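Local coordinates for putative polyphosphate kinase 2 family protein (Arthrobacter aurescens, PDB 3RHF) that probably acts as a polyphosphate kinase, transferring phosphate between polyphosphate and nucleotides on a P-loop kinase-like alpha/beta/alpha scaffold, at residues E11-L20 / Y252-D263; P73-D84 / P130-S141. All coordinates share one frame; numbering follows the deposited sequence.

Interaction 1: E11-L20 / Y252-D263; sequences EFAKSPAEVL and YARIAVQQLLLD
Pro16 is a knob in a hole of helix 250-266, set among Ala256, Gln259, Leu260 and Asp263. The contact lays the N-terminal arm, with its short helix 16-19, along a long helix that packs on one face of the alpha/beta/alpha sandwich. The apolar part begins with Phe12. Its CZ lies 3.9 Å from Ala256 CA, with Ile255 CG1 nearby. The aliphatic part of Gln259 lies along the CD2-CE2 side, Phe12 CD2 to Gln259 CG at 3.8 Å. The rings of Phe12 and Tyr252 approach obliquely, CE1 to CE1 at 3.9 Å. Pro16 CG sits over one face of the Phe12 ring, toward the rim. Leu20 CD1 meets Ala256 CB, at 4.0 Å, and the hydroxyl of Tyr252, which is hydrogen-bonded to Pro37 O.

The polar contacts are two groups, one bridged by water and one at Ser15. Water 1 takes the N-H of Phe12 and donates to Glu11 OE1 and, weakly, to Gln259 OE1. Glu11 also pairs with Arg56, and Gln259 OE1 accepts from Gln53. Ser15 N-caps helix 16-19: its OG accepts from Ala17 N and donates to Asp263 OD2 at 2.9 Å. One turn apart within helix 250-266, Gln259 NE2 donates to Asp263 OD1 at 3.0 Å and helps set this carboxylate.

Interaction 2: P73-D84 / P130-S141; sequences PKRLLLILQAMD and PAAGMVGVFDRS
Strands 75-82 and 135-139 are parallel neighbours in the five-stranded sheet of the P-loop kinase-like core, with 75-82 in the middle. The ladder alternates between the strands. Leu76 N bonds to Met134 O, Gly136 N to Leu76 O at 2.7 Å, Leu78 N to Gly136 O, Phe138 N to Leu78 O, Leu80 N to Phe138 O and Arg140 N to Leu80 O. Gly133 N, in a type II turn, adds a bond to Lys74 O.

On one face, Leu77 CD1 stands over the centre of the Phe138 ring, 3.7 Å from its centroid, in a CH-pi contact. CG of Leu77 is anti to its N (chi1 -180°), which turns the branch toward the neighbouring strand. Gly136 pairs with Leu77, and its lack of a side chain lets Pro130 and Leu77 CD1 pack close to the strand. Pro130 CD touches Leu77 CD1 at 4.0 Å. On the other face Leu78 CD2 meets Val137 CG2 side by side.

Within its own segment, Arg75 NH1 bonds to Pro73 O at 2.8 Å. Across the contact, Pro130 O meets the guanidinium edge near its plane, weakly bonded to NH2, while Ala132 N lies over one face. Ser141 OG donates to Gln81 OE1 at 2.7 Å, and Gln81 NE2 continues to Glu144. Arg140 NH1 meets Asp84 OD1 at 3.0 Å, with the carboxylate and guanidinium planes 72° apart. This salt bridge ties the loop after strand 75-82 to the end of strand 135-139, beside a bound phosphate probably from the crystallisation liquor.

How the interactions relate
From the N terminus, residues 11-20 come first, but their partner helix comes only near the end of the fold. Interaction 1 therefore closes a long loop that takes in nearly the whole domain. Interaction 2 lies within that loop: strand 75-82 is followed by helix 88-98 and strand 104-108 before the chain returns as strand 135-139 beside it. The two loops nest and do not cross. Interaction 1 ties the N-terminal arm to helix 250-266, and interaction 2 joins two inner strands of the sheet. Their centres are about 17 Å apart, yet they touch. Leu261 CD1 of the helix packs on Leu78 CD1 of the strand at 3.5 Å.

Interaction 1: E11-L20 / Y252-D263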
loop_
_atom_site.group_PDB
_atom_site.type_symbol
_atom_site.label_atom_id
_atom_site.label_comp_id
_atom_site.label_asym_id
_atom_site.label_seq_id
_atom_site.Cartn_x
_atom_site.Cartn_y
_atom_site.Cartn_z
ATOM N N GLU A 11 -13.757 -16.382 -16.175
ATOM C CA GLU A 11 -12.846 -16.941 -15.201
ATOM C C GLU A 11 -11.852 -17.845 -15.872
ATOM O O GLU A 11 -12.038 -18.253 -17.004
ATOM C CB GLU A 11 -13.611 -17.828 -14.231
ATOM C CG GLU A 11 -14.784 -17.215 -13.521
ATOM C CD GLU A 11 -14.389 -16.193 -12.460
ATOM O OE1 GLU A 11 -13.245 -16.255 -11.911
ATOM O OE2 GLU A 11 -15.255 -15.315 -12.175
ATOM N N PHE A 12 -10.816 -18.221 -15.148
ATOM C CA PHE A 12 -9.857 -19.164 -15.668
ATOM C C PHE A 12 -10.544 -20.504 -15.958
ATOM O O PHE A 12 -11.315 -20.998 -15.127
ATOM C CB PHE A 12 -8.692 -19.358 -14.664
ATOM C CG PHE A 12 -7.619 -18.343 -14.819
ATOM C CD1 PHE A 12 -6.510 -18.615 -15.576
ATOM C CD2 PHE A 12 -7.752 -17.092 -14.246
ATOM C CE1 PHE A 12 -5.519 -17.656 -15.758
ATOM C CE2 PHE A 12 -6.791 -16.154 -14.413
ATOM C CZ PHE A 12 -5.655 -16.433 -15.194
ATOM N N ALA A 13 -10.253 -21.080 -17.125
ATOM C CA ALA A 13 -10.755 -22.415 -17.477
ATOM C C ALA A 13 -9.937 -23.431 -16.735
ATOM O O ALA A 13 -10.486 -24.386 -16.224
ATOM C CB ALA A 13 -10.686 -22.701 -18.969
ATOM N N LYS A 14 -8.626 -23.259 -16.689
ATOM C CA LYS A 14 -7.816 -24.106 -15.836
ATOM C C LYS A 14 -7.000 -23.212 -14.877
ATOM O O LYS A 14 -6.559 -22.105 -15.244
ATOM C CB LYS A 14 -6.944 -25.099 -16.664
ATOM N N SER A 15 -6.829 -23.682 -13.644
ATOM C CA SER A 15 -6.109 -22.935 -12.629
ATOM C C SER A 15 -4.632 -22.719 -12.980
ATOM O O SER A 15 -3.952 -23.638 -13.398
ATOM C CB SER A 15 -6.172 -23.665 -11.292
ATOM O OG SER A 15 -5.337 -22.982 -10.372
ATOM N N PRO A 16 -4.124 -21.501 -12.773
ATOM C CA PRO A 16 -2.713 -21.270 -12.965
ATOM C C PRO A 16 -1.812 -22.020 -11.982
ATOM O O PRO A 16 -0.636 -22.151 -12.235
ATOM C CB PRO A 16 -2.563 -19.764 -12.725
ATOM C CG PRO A 16 -3.855 -19.230 -12.658
ATOM C CD PRO A 16 -4.805 -20.288 -12.297
ATOM N N ALA A 17 -2.324 -22.500 -10.857
ATOM C CA ALA A 17 -1.488 -23.321 -9.979
ATOM C C ALA A 17 -1.080 -24.584 -10.747
ATOM O O ALA A 17 -0.144 -25.279 -10.372
ATOM C CB ALA A 17 -2.219 -23.669 -8.694
ATOM N N GLU A 18 -1.783 -24.854 -11.840
ATOM C CA GLU A 18 -1.654 -26.100 -12.578
ATOM C C GLU A 18 -0.882 -25.868 -13.846
ATOM O O GLU A 18 0.147 -26.475 -14.035
ATOM C CB GLU A 18 -3.056 -26.672 -12.852
ATOM C CG GLU A 18 -3.208 -27.798 -13.897
ATOM C CD GLU A 18 -4.694 -28.216 -14.088
ATOM O OE1 GLU A 18 -5.359 -28.475 -13.050
ATOM O OE2 GLU A 18 -5.183 -28.249 -15.251
ATOM N N VAL A 19 -1.348 -24.977 -14.709
ATOM C CA VAL A 19 -0.732 -24.827 -16.010
ATOM C C VAL A 19 0.579 -24.056 -15.918
ATOM O O VAL A 19 1.425 -24.228 -16.792
ATOM C CB VAL A 19 -1.704 -24.202 -17.086
ATOM C CG1 VAL A 19 -2.896 -25.132 -17.321
ATOM C CG2 VAL A 19 -2.226 -22.812 -16.715
ATOM N N LEU A 20 0.777 -23.216 -14.888
ATOM C CA LEU A 20 1.985 -22.356 -14.837
ATOM C C LEU A 20 3.068 -22.899 -13.930
ATOM O O LEU A 20 4.153 -22.331 -13.857
ATOM C CB LEU A 20 1.654 -20.920 -14.419
ATOM C CG LEU A 20 0.797 -20.120 -15.382
ATOM C CD1 LEU A 20 0.613 -18.690 -14.822
ATOM C CD2 LEU A 20 1.387 -20.126 -16.822
ATOM N N TYR A 252 -2.688 -10.136 -18.925
ATOM C CA TYR A 252 -2.756 -11.569 -18.535
ATOM C C TYR A 252 -1.963 -11.862 -17.257
ATOM O O TYR A 252 -2.430 -12.593 -16.368
ATOM C CB TYR A 252 -2.280 -12.508 -19.621
ATOM C CG TYR A 252 -2.158 -13.932 -19.092
ATOM C CD1 TYR A 252 -3.265 -14.657 -18.780
ATOM C CD2 TYR A 252 -0.927 -14.497 -18.842
ATOM C CE1 TYR A 252 -3.170 -15.932 -18.285
ATOM C CE2 TYR A 252 -0.808 -15.748 -18.338
ATOM C CZ TYR A 252 -1.932 -16.480 -18.056
ATOM O OH TYR A 252 -1.830 -17.759 -17.560
ATOM N N ALA A 253 -0.752 -11.327 -17.205
ATOM C CA ALA A 253 0.084 -11.481 -16.013
ATOM C C ALA A 253 -0.650 -10.955 -14.780
ATOM O O ALA A 253 -0.609 -11.586 -13.742
ATOM C CB ALA A 253 1.413 -10.780 -16.184
ATOM N N ARG A 254 -1.339 -9.831 -14.885
ATOM C CA ARG A 254 -2.049 -9.344 -13.742
ATOM C C ARG A 254 -3.073 -10.347 -13.226
ATOM O O ARG A 254 -3.152 -10.539 -12.005
ATOM C CB ARG A 254 -2.770 -8.057 -14.047
ATOM C CG ARG A 254 -1.871 -6.887 -14.250
ATOM C CD ARG A 254 -2.647 -5.688 -14.725
ATOM N NE ARG A 254 -1.716 -4.686 -15.251
ATOM C CZ ARG A 254 -1.818 -4.046 -16.429
ATOM N NH1 ARG A 254 -2.835 -4.226 -17.269
ATOM N NH2 ARG A 254 -0.897 -3.155 -16.745
ATOM N N ILE A 255 -3.893 -10.933 -14.102
ATOM C CA ILE A 255 -4.901 -11.864 -13.644
ATOM C C ILE A 255 -4.331 -13.222 -13.270
ATOM O O ILE A 255 -4.951 -13.975 -12.541
ATOM C CB ILE A 255 -6.038 -12.061 -14.634
ATOM C CG1 ILE A 255 -5.510 -12.524 -16.017
ATOM C CG2 ILE A 255 -6.861 -10.810 -14.716
ATOM C CD1 ILE A 255 -6.631 -12.910 -17.003
ATOM N N ALA A 256 -3.141 -13.538 -13.755
ATOM C CA ALA A 256 -2.550 -14.851 -13.442
ATOM C C ALA A 256 -1.946 -14.758 -12.038
ATOM O O ALA A 256 -2.126 -15.651 -11.204
ATOM C CB ALA A 256 -1.514 -15.281 -14.510
ATOM N N VAL A 257 -1.277 -13.642 -11.771
ATOM C CA VAL A 257 -0.744 -13.415 -10.453
ATOM C C VAL A 257 -1.889 -13.355 -9.484
ATOM O O VAL A 257 -1.903 -14.085 -8.476
ATOM C CB VAL A 257 0.181 -12.199 -10.355
ATOM C CG1 VAL A 257 0.549 -11.977 -8.909
ATOM C CG2 VAL A 257 1.491 -12.447 -11.116
ATOM N N GLN A 258 -2.903 -12.560 -9.791
ATOM C CA GLN A 258 -4.015 -12.488 -8.837
ATOM C C GLN A 258 -4.709 -13.808 -8.578
ATOM O O GLN A 258 -5.039 -14.109 -7.424
ATOM C CB GLN A 258 -5.017 -11.336 -9.117
ATOM C CG GLN A 258 -4.595 -10.158 -8.256
ATOM C CD GLN A 258 -5.419 -8.909 -8.380
ATOM O OE1 GLN A 258 -4.865 -7.823 -8.586
ATOM N NE2 GLN A 258 -6.742 -9.027 -8.182
ATOM N N GLN A 259 -4.893 -14.626 -9.603
ATOM C CA GLN A 259 -5.633 -15.892 -9.398
ATOM C C GLN A 259 -4.793 -16.834 -8.595
ATOM O O GLN A 259 -5.309 -17.607 -7.807
ATOM C CB GLN A 259 -6.080 -16.542 -10.706
ATOM C CG GLN A 259 -7.217 -17.554 -10.563
ATOM C CD GLN A 259 -8.508 -16.936 -10.076
ATOM O OE1 GLN A 259 -9.018 -15.962 -10.631
ATOM N NE2 GLN A 259 -9.056 -17.506 -9.032
ATOM N N LEU A 260 -3.485 -16.727 -8.728
ATOM C CA LEU A 260 -2.558 -17.549 -7.917
ATOM C C LEU A 260 -2.685 -17.260 -6.435
ATOM O O LEU A 260 -2.741 -18.184 -5.609
ATOM C CB LEU A 260 -1.113 -17.307 -8.361
ATOM C CG LEU A 260 -0.610 -18.143 -9.543
ATOM C CD1 LEU A 260 0.779 -17.673 -9.882
ATOM C CD2 LEU A 260 -0.597 -19.671 -9.292
ATOM N N LEU A 261 -2.706 -15.961 -6.134
ATOM C CA LEU A 261 -3.002 -15.453 -4.804
ATOM C C LEU A 261 -4.310 -15.927 -4.254
ATOM O O LEU A 261 -4.354 -16.393 -3.134
ATOM C CB LEU A 261 -3.061 -13.948 -4.834
ATOM C CG LEU A 261 -1.976 -13.175 -4.148
ATOM C CD1 LEU A 261 -0.588 -13.832 -4.268
ATOM C CD2 LEU A 261 -1.963 -11.795 -4.766
ATOM N N LEU A 262 -5.382 -15.775 -5.031
ATOM C CA LEU A 262 -6.742 -16.171 -4.550
ATOM C C LEU A 262 -6.849 -17.669 -4.294
ATOM O O LEU A 262 -7.498 -18.072 -3.342
ATOM C CB LEU A 262 -7.872 -15.750 -5.516
ATOM C CG LEU A 262 -7.973 -14.230 -5.704
ATOM C CD1 LEU A 262 -8.613 -13.864 -7.069
ATOM C CD2 LEU A 262 -8.730 -13.544 -4.583
ATOM N N ASP A 263 -6.247 -18.468 -5.187
ATOM C CA ASP A 263 -6.303 -19.914 -5.084
ATOM C C ASP A 263 -5.462 -20.380 -3.870
ATOM O O ASP A 263 -5.859 -21.287 -3.179
ATOM C CB ASP A 263 -5.798 -20.558 -6.372
ATOM C CG ASP A 263 -6.759 -20.353 -7.606
ATOM O OD1 ASP A 263 -7.878 -19.753 -7.517
ATOM O OD2 ASP A 263 -6.370 -20.851 -8.704
HETATM O O HOH W 1 -10.752 -17.072 -12.319
#

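Interaction 2: P73-D84 / P130-S141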
loop_
_atom_site.group_PDB
_atom_site.type_symbol
_atom_site.label_atom_id
_atom_site.label_comp_id
_atom_site.label_asym_id
_atom_site.label_seq_id
_atom_site.Cartn_x
_atom_site.Cartn_y
_atom_site.Cartn_z
ATOM N N PRO A 73 -2.182 -18.859 12.918
ATOM C CA PRO A 73 -0.823 -18.542 12.505
ATOM C C PRO A 73 -0.620 -18.376 11.003
ATOM O O PRO A 73 0.494 -18.044 10.577
ATOM C CB PRO A 73 -0.013 -19.750 13.011
ATOM C CG PRO A 73 -0.960 -20.868 13.064
ATOM C CD PRO A 73 -2.323 -20.285 13.298
ATOM N N LYS A 74 -1.641 -18.576 10.188
ATOM C CA LYS A 74 -1.401 -18.632 8.768
ATOM C C LYS A 74 -1.119 -17.264 8.194
ATOM O O LYS A 74 -1.590 -16.271 8.690
ATOM C CB LYS A 74 -2.559 -19.286 8.048
ATOM C CG LYS A 74 -2.746 -20.787 8.344
ATOM C CD LYS A 74 -3.930 -21.305 7.518
ATOM C CE LYS A 74 -4.750 -22.481 8.166
ATOM N NZ LYS A 74 -6.166 -22.088 8.563
ATOM N N ARG A 75 -0.311 -17.226 7.141
ATOM C CA ARG A 75 0.060 -15.993 6.479
ATOM C C ARG A 75 0.485 -16.349 5.068
ATOM O O ARG A 75 0.510 -17.508 4.716
ATOM C CB ARG A 75 1.216 -15.350 7.213
ATOM C CG ARG A 75 2.457 -16.221 7.229
ATOM C CD ARG A 75 3.345 -15.878 8.402
ATOM N NE ARG A 75 2.958 -16.664 9.551
ATOM C CZ ARG A 75 3.429 -16.510 10.770
ATOM N NH1 ARG A 75 2.995 -17.310 11.715
ATOM N NH2 ARG A 75 4.316 -15.566 11.053
ATOM N N LEU A 76 0.828 -15.356 4.271
ATOM C CA LEU A 76 1.120 -15.583 2.890
ATOM C C LEU A 76 2.263 -14.714 2.426
ATOM O O LEU A 76 2.447 -13.618 2.892
ATOM C CB LEU A 76 -0.155 -15.325 2.058
ATOM C CG LEU A 76 -0.165 -15.912 0.627
ATOM C CD1 LEU A 76 -1.445 -16.585 0.269
ATOM C CD2 LEU A 76 0.100 -14.854 -0.356
ATOM N N LEU A 77 3.035 -15.224 1.481
ATOM C CA LEU A 77 4.226 -14.546 0.953
ATOM C C LEU A 77 4.265 -14.748 -0.564
ATOM O O LEU A 77 4.449 -15.882 -1.058
ATOM C CB LEU A 77 5.520 -15.090 1.598
ATOM C CG LEU A 77 6.873 -14.460 1.143
ATOM C CD1 LEU A 77 6.911 -12.926 1.353
ATOM C CD2 LEU A 77 8.135 -15.089 1.739
ATOM N N LEU A 78 4.069 -13.625 -1.272
ATOM C CA LEU A 78 4.194 -13.537 -2.687
ATOM C C LEU A 78 5.591 -13.068 -3.019
ATOM O O LEU A 78 6.000 -11.974 -2.577
ATOM C CB LEU A 78 3.188 -12.546 -3.214
ATOM C CG LEU A 78 3.137 -12.264 -4.726
ATOM C CD1 LEU A 78 2.681 -13.515 -5.534
ATOM C CD2 LEU A 78 2.208 -11.100 -4.998
ATOM N N ILE A 79 6.319 -13.899 -3.785
ATOM C CA ILE A 79 7.627 -13.568 -4.324
ATOM C C ILE A 79 7.546 -13.344 -5.822
ATOM O O ILE A 79 7.227 -14.277 -6.580
ATOM C CB ILE A 79 8.730 -14.701 -4.072
ATOM C CG1 ILE A 79 8.918 -14.963 -2.570
ATOM C CG2 ILE A 79 10.038 -14.276 -4.639
ATOM C CD1 ILE A 79 9.802 -16.115 -2.192
ATOM N N LEU A 80 7.911 -12.130 -6.235
ATOM C CA LEU A 80 8.065 -11.803 -7.655
ATOM C C LEU A 80 9.507 -11.639 -8.115
ATOM O O LEU A 80 10.244 -10.857 -7.542
ATOM C CB LEU A 80 7.347 -10.550 -7.990
ATOM C CG LEU A 80 5.865 -10.726 -7.798
ATOM C CD1 LEU A 80 5.273 -9.320 -7.588
ATOM C CD2 LEU A 80 5.251 -11.447 -8.983
ATOM N N GLN A 81 9.885 -12.373 -9.157
ATOM C CA GLN A 81 11.138 -12.110 -9.889
ATOM C C GLN A 81 10.825 -11.898 -11.345
ATOM O O GLN A 81 9.903 -12.542 -11.894
ATOM C CB GLN A 81 12.076 -13.301 -9.778
ATOM C CG GLN A 81 12.572 -13.607 -8.357
ATOM C CD GLN A 81 13.668 -12.702 -7.939
ATOM O OE1 GLN A 81 13.891 -12.500 -6.763
ATOM N NE2 GLN A 81 14.352 -12.136 -8.892
ATOM N N ALA A 82 11.591 -11.006 -11.970
ATOM C CA ALA A 82 11.502 -10.754 -13.396
ATOM C C ALA A 82 12.596 -9.804 -13.857
ATOM O O ALA A 82 13.101 -9.045 -13.073
ATOM C CB ALA A 82 10.154 -10.183 -13.760
HETATM N N MSE A 83 12.909 -9.827 -15.146
HETATM C CA MSE A 83 13.796 -8.858 -15.758
HETATM C C MSE A 83 13.129 -7.478 -15.758
HETATM O O MSE A 83 11.886 -7.381 -15.688
HETATM C CB MSE A 83 14.087 -9.287 -17.207
HETATM C CG MSE A 83 14.671 -10.689 -17.353
HETATM SE SE MSE A 83 16.429 -10.932 -16.465
HETATM C CE MSE A 83 17.436 -9.510 -17.391
ATOM N N ASP A 84 13.937 -6.419 -15.853
ATOM C CA ASP A 84 13.401 -5.074 -15.751
ATOM C C ASP A 84 12.492 -4.857 -16.914
ATOM O O ASP A 84 12.718 -5.439 -17.971
ATOM C CB ASP A 84 14.487 -3.986 -15.715
ATOM C CG ASP A 84 15.240 -3.922 -14.352
ATOM O OD1 ASP A 84 14.686 -4.303 -13.290
ATOM O OD2 ASP A 84 16.415 -3.484 -14.343
ATOM N N PRO A 130 6.550 -12.205 6.377
ATOM C CA PRO A 130 5.367 -11.604 6.937
ATOM C C PRO A 130 5.005 -12.214 8.315
ATOM O O PRO A 130 5.357 -13.363 8.621
ATOM C CB PRO A 130 4.312 -11.875 5.901
ATOM C CG PRO A 130 4.732 -13.173 5.291
ATOM C CD PRO A 130 6.233 -13.170 5.315
ATOM N N ALA A 131 4.358 -11.408 9.142
ATOM C CA ALA A 131 3.888 -11.877 10.428
ATOM C C ALA A 131 2.552 -12.636 10.216
ATOM O O ALA A 131 1.931 -12.531 9.147
ATOM C CB ALA A 131 3.695 -10.658 11.389
ATOM N N ALA A 132 2.145 -13.394 11.240
ATOM C CA ALA A 132 0.799 -14.007 11.319
ATOM C C ALA A 132 -0.313 -13.086 10.816
ATOM O O ALA A 132 -0.394 -11.937 11.179
ATOM C CB ALA A 132 0.474 -14.440 12.736
ATOM N N GLY A 133 -1.158 -13.606 9.953
ATOM C CA GLY A 133 -2.245 -12.827 9.431
ATOM C C GLY A 133 -1.870 -11.824 8.362
ATOM O O GLY A 133 -2.741 -11.076 7.902
HETATM N N MSE A 134 -0.605 -11.784 7.955
HETATM C CA MSE A 134 -0.193 -10.791 6.993
HETATM C C MSE A 134 0.015 -11.390 5.613
HETATM O O MSE A 134 0.254 -12.600 5.483
HETATM C CB MSE A 134 1.071 -10.105 7.440
HETATM C CG MSE A 134 1.017 -9.447 8.834
HETATM SE SE MSE A 134 -0.112 -7.849 8.869
HETATM C CE MSE A 134 0.971 -6.560 7.877
ATOM N N VAL A 135 -0.143 -10.545 4.579
ATOM C CA VAL A 135 0.285 -10.893 3.218
ATOM C C VAL A 135 1.567 -10.179 2.971
ATOM O O VAL A 135 1.634 -8.963 2.983
ATOM C CB VAL A 135 -0.727 -10.461 2.136
ATOM C CG1 VAL A 135 -0.131 -10.680 0.754
ATOM C CG2 VAL A 135 -2.085 -11.254 2.308
ATOM N N GLY A 136 2.610 -10.926 2.779
ATOM C CA GLY A 136 3.907 -10.312 2.487
ATOM C C GLY A 136 4.151 -10.306 0.997
ATOM O O GLY A 136 3.848 -11.311 0.293
ATOM N N VAL A 137 4.675 -9.187 0.492
ATOM C CA VAL A 137 5.064 -9.131 -0.915
ATOM C C VAL A 137 6.520 -8.762 -1.036
ATOM O O VAL A 137 6.953 -7.709 -0.548
ATOM C CB VAL A 137 4.174 -8.183 -1.733
ATOM C CG1 VAL A 137 4.760 -8.023 -3.153
ATOM C CG2 VAL A 137 2.714 -8.684 -1.754
ATOM N N PHE A 138 7.261 -9.659 -1.696
ATOM C CA PHE A 138 8.672 -9.459 -2.058
ATOM C C PHE A 138 8.813 -9.113 -3.565
ATOM O O PHE A 138 8.693 -9.992 -4.448
ATOM C CB PHE A 138 9.509 -10.722 -1.778
ATOM C CG PHE A 138 9.848 -10.986 -0.306
ATOM C CD1 PHE A 138 9.459 -10.137 0.725
ATOM C CD2 PHE A 138 10.591 -12.117 0.019
ATOM C CE1 PHE A 138 9.805 -10.422 2.088
ATOM C CE2 PHE A 138 10.909 -12.426 1.348
ATOM C CZ PHE A 138 10.516 -11.575 2.386
ATOM N N ASP A 139 9.016 -7.817 -3.828
ATOM C CA ASP A 139 9.504 -7.345 -5.123
ATOM C C ASP A 139 11.039 -7.518 -5.175
ATOM O O ASP A 139 11.791 -6.753 -4.577
ATOM C CB ASP A 139 9.072 -5.893 -5.377
ATOM C CG ASP A 139 9.510 -5.356 -6.732
ATOM O OD1 ASP A 139 10.309 -6.031 -7.378
ATOM O OD2 ASP A 139 9.065 -4.257 -7.161
ATOM N N ARG A 140 11.447 -8.533 -5.947
ATOM C CA ARG A 140 12.745 -9.197 -5.848
ATOM C C ARG A 140 12.860 -9.880 -4.489
ATOM O O ARG A 140 12.070 -9.600 -3.601
ATOM C CB ARG A 140 13.909 -8.246 -6.096
ATOM C CG ARG A 140 13.875 -7.577 -7.432
ATOM C CD ARG A 140 15.008 -6.583 -7.489
ATOM N NE ARG A 140 15.100 -5.916 -8.772
ATOM C CZ ARG A 140 14.446 -4.808 -9.117
ATOM N NH1 ARG A 140 14.638 -4.320 -10.339
ATOM N NH2 ARG A 140 13.606 -4.187 -8.276
ATOM N N SER A 141 13.809 -10.795 -4.366
ATOM C CA SER A 141 13.849 -11.699 -3.242
ATOM C C SER A 141 15.235 -12.310 -2.966
ATOM O O SER A 141 16.285 -11.770 -3.370
ATOM C CB SER A 141 12.872 -12.819 -3.504
ATOM O OG SER A 141 13.468 -13.742 -4.379
#